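Local coordinates for alanine racemase (Oenococcus oeni PSU-1, PDB 3HUR), which belongs to the alanine racemase family and combines an N-terminal domain of the TIM-barrel class with a C-terminal domain rich in beta strands, at residues Asp102-Ile107 against Leu123-Ala128. Residues are numbered along the deposited sequence; the frame is centred on the assembly and turned at random.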
loop_
_atom_site.group_PDB
_atom_site.type_symbol
_atom_site.label_atom_id
_atom_site.label_comp_id
_atom_site.label_asym_id
_atom_site.label_seq_id
_atom_site.Cartn_x
_atom_site.Cartn_y
_atom_site.Cartn_z
ATOM N N ASP A 102 -31.907 -25.764 16.499
ATOM C CA ASP A 102 -32.529 -26.010 15.193
ATOM C C ASP A 102 -31.601 -25.591 14.057
ATOM O O ASP A 102 -31.958 -24.739 13.210
ATOM C CB ASP A 102 -33.835 -25.235 15.071
ATOM C CG ASP A 102 -34.570 -25.546 13.771
ATOM O OD1 ASP A 102 -34.437 -26.723 13.320
ATOM O OD2 ASP A 102 -35.283 -24.647 13.200
ATOM N N ILE A 103 -30.397 -26.150 14.078
ATOM C CA ILE A 103 -29.407 -25.854 13.083
ATOM C C ILE A 103 -29.211 -27.051 12.188
ATOM O O ILE A 103 -28.945 -28.157 12.676
ATOM C CB ILE A 103 -28.037 -25.512 13.734
ATOM C CG1 ILE A 103 -28.170 -24.247 14.595
ATOM C CG2 ILE A 103 -26.949 -25.372 12.668
ATOM C CD1 ILE A 103 -26.874 -23.824 15.234
ATOM N N VAL A 104 -29.334 -26.822 10.883
ATOM C CA VAL A 104 -29.080 -27.849 9.910
ATOM C C VAL A 104 -27.594 -28.005 9.731
ATOM O O VAL A 104 -26.894 -27.027 9.659
ATOM C CB VAL A 104 -29.668 -27.468 8.540
ATOM C CG1 VAL A 104 -29.289 -28.517 7.478
ATOM C CG2 VAL A 104 -31.162 -27.274 8.630
ATOM N N ILE A 105 -27.107 -29.231 9.602
ATOM C CA ILE A 105 -25.694 -29.477 9.311
ATOM C C ILE A 105 -25.533 -30.345 8.052
ATOM O O ILE A 105 -26.482 -30.986 7.603
ATOM C CB ILE A 105 -24.942 -30.086 10.509
ATOM C CG1 ILE A 105 -25.370 -31.528 10.797
ATOM C CG2 ILE A 105 -25.129 -29.208 11.780
ATOM C CD1 ILE A 105 -24.556 -32.149 11.910
ATOM N N THR A 106 -24.338 -30.293 7.462
ATOM C CA THR A 106 -24.005 -31.030 6.264
ATOM C C THR A 106 -23.494 -32.424 6.648
ATOM O O THR A 106 -22.797 -32.586 7.643
ATOM C CB THR A 106 -22.951 -30.296 5.397
ATOM O OG1 THR A 106 -23.593 -29.398 4.485
ATOM C CG2 THR A 106 -22.165 -31.258 4.582
ATOM N N ILE A 107 -23.893 -33.429 5.870
ATOM C CA ILE A 107 -23.354 -34.746 6.030
ATOM C C ILE A 107 -22.134 -34.798 5.132
ATOM O O ILE A 107 -22.246 -34.619 3.916
ATOM C CB ILE A 107 -24.314 -35.856 5.601
ATOM C CG1 ILE A 107 -25.631 -35.760 6.362
ATOM C CG2 ILE A 107 -23.646 -37.187 5.879
ATOM C CD1 ILE A 107 -26.615 -36.881 6.065
ATOM N N LEU A 123 -32.225 -34.215 14.546
ATOM C CA LEU A 123 -31.066 -33.624 13.885
ATOM C C LEU A 123 -31.388 -33.446 12.421
ATOM O O LEU A 123 -31.680 -34.432 11.725
ATOM C CB LEU A 123 -29.839 -34.533 14.008
ATOM C CG LEU A 123 -28.535 -34.014 13.380
ATOM C CD1 LEU A 123 -28.037 -32.734 14.090
ATOM C CD2 LEU A 123 -27.441 -35.076 13.384
ATOM N N LYS A 124 -31.324 -32.197 11.950
ATOM C CA LYS A 124 -31.606 -31.888 10.545
ATOM C C LYS A 124 -30.279 -31.863 9.775
ATOM O O LYS A 124 -29.330 -31.184 10.196
ATOM C CB LYS A 124 -32.283 -30.545 10.413
ATOM C CG LYS A 124 -33.476 -30.375 11.318
ATOM C CD LYS A 124 -34.176 -29.065 11.038
ATOM C CE LYS A 124 -35.538 -29.007 11.625
ATOM N NZ LYS A 124 -36.300 -28.029 10.803
ATOM N N VAL A 125 -30.238 -32.605 8.662
ATOM C CA VAL A 125 -29.014 -32.918 7.965
ATOM C C VAL A 125 -29.194 -32.648 6.498
ATOM O O VAL A 125 -30.312 -32.675 6.016
ATOM C CB VAL A 125 -28.594 -34.390 8.173
ATOM C CG1 VAL A 125 -28.264 -34.654 9.654
ATOM C CG2 VAL A 125 -29.663 -35.344 7.649
ATOM N N SER A 126 -28.102 -32.360 5.806
ATOM C CA SER A 126 -28.116 -32.098 4.387
ATOM C C SER A 126 -27.100 -32.979 3.742
ATOM O O SER A 126 -26.001 -33.132 4.229
ATOM C CB SER A 126 -27.726 -30.652 4.052
ATOM O OG SER A 126 -28.818 -29.789 4.234
ATOM N N LEU A 127 -27.443 -33.492 2.586
ATOM C CA LEU A 127 -26.620 -34.459 1.937
ATOM C C LEU A 127 -26.019 -33.771 0.736
ATOM O O LEU A 127 -26.725 -33.270 -0.146
ATOM C CB LEU A 127 -27.515 -35.608 1.532
ATOM C CG LEU A 127 -26.879 -36.898 1.086
ATOM C CD1 LEU A 127 -26.152 -37.548 2.235
ATOM C CD2 LEU A 127 -28.059 -37.741 0.620
ATOM N N ALA A 128 -24.701 -33.707 0.728
ATOM C CA ALA A 128 -23.994 -32.914 -0.248
ATOM C C ALA A 128 -23.524 -33.844 -1.328
ATOM O O ALA A 128 -22.879 -34.843 -1.043
ATOM C CB ALA A 128 -22.810 -32.214 0.399
HETATM O O HOH W 1 -30.669 -29.974 13.797
#
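Ile105 of strand 103-107 lies between Lys124 and Ser126 of strand 123-128 and bonds to both, the pattern of parallel pairing. Its N donates to Lys124 O at 3.0 Å, approaching from a direction tilted 22° from the carbonyl plane, while its O receives Ser126 N at 2.8 Å through a more bent N-H. Ile107 N then meets Ser126 O at 2.7 Å. One register step earlier a water takes over, donating to Ile103 O and accepting from Lys124 N, so the pairing begins through solvent.

The apolar contacts line the face of Ile105, Val125, Ile107 and Leu127. Ile107 puts CG1 anti to its carbonyl carbon (chi1 -57°), 3.7 Å from Val125 CB, and its CD1 touches Leu127 CD1. The side chains of Ile105 and Leu123 cross at about a right angle, meeting through their CD1 atoms, and both touch Phe98 of helix 95-100. On the opposite face Val104 CG1 packs against Ser126 OG, and Thr106 OG1 hydrogen-bonds Tyr163 OH.

Charge enters at the strand starts in a long salt bridge, Lys124 NZ to Asp102 OD1 at 3.4 Å; the side chains cross obliquely, and OD1 sits closer to Lys124 CE, at 3.0 Å. In this beta-alpha-beta unit of the barrel, direct backbone bonds thus run from Lys124 O onward to Ile107 N, whereas a water replaces the direct bond before them and the partly exposed charge pair lies beyond it.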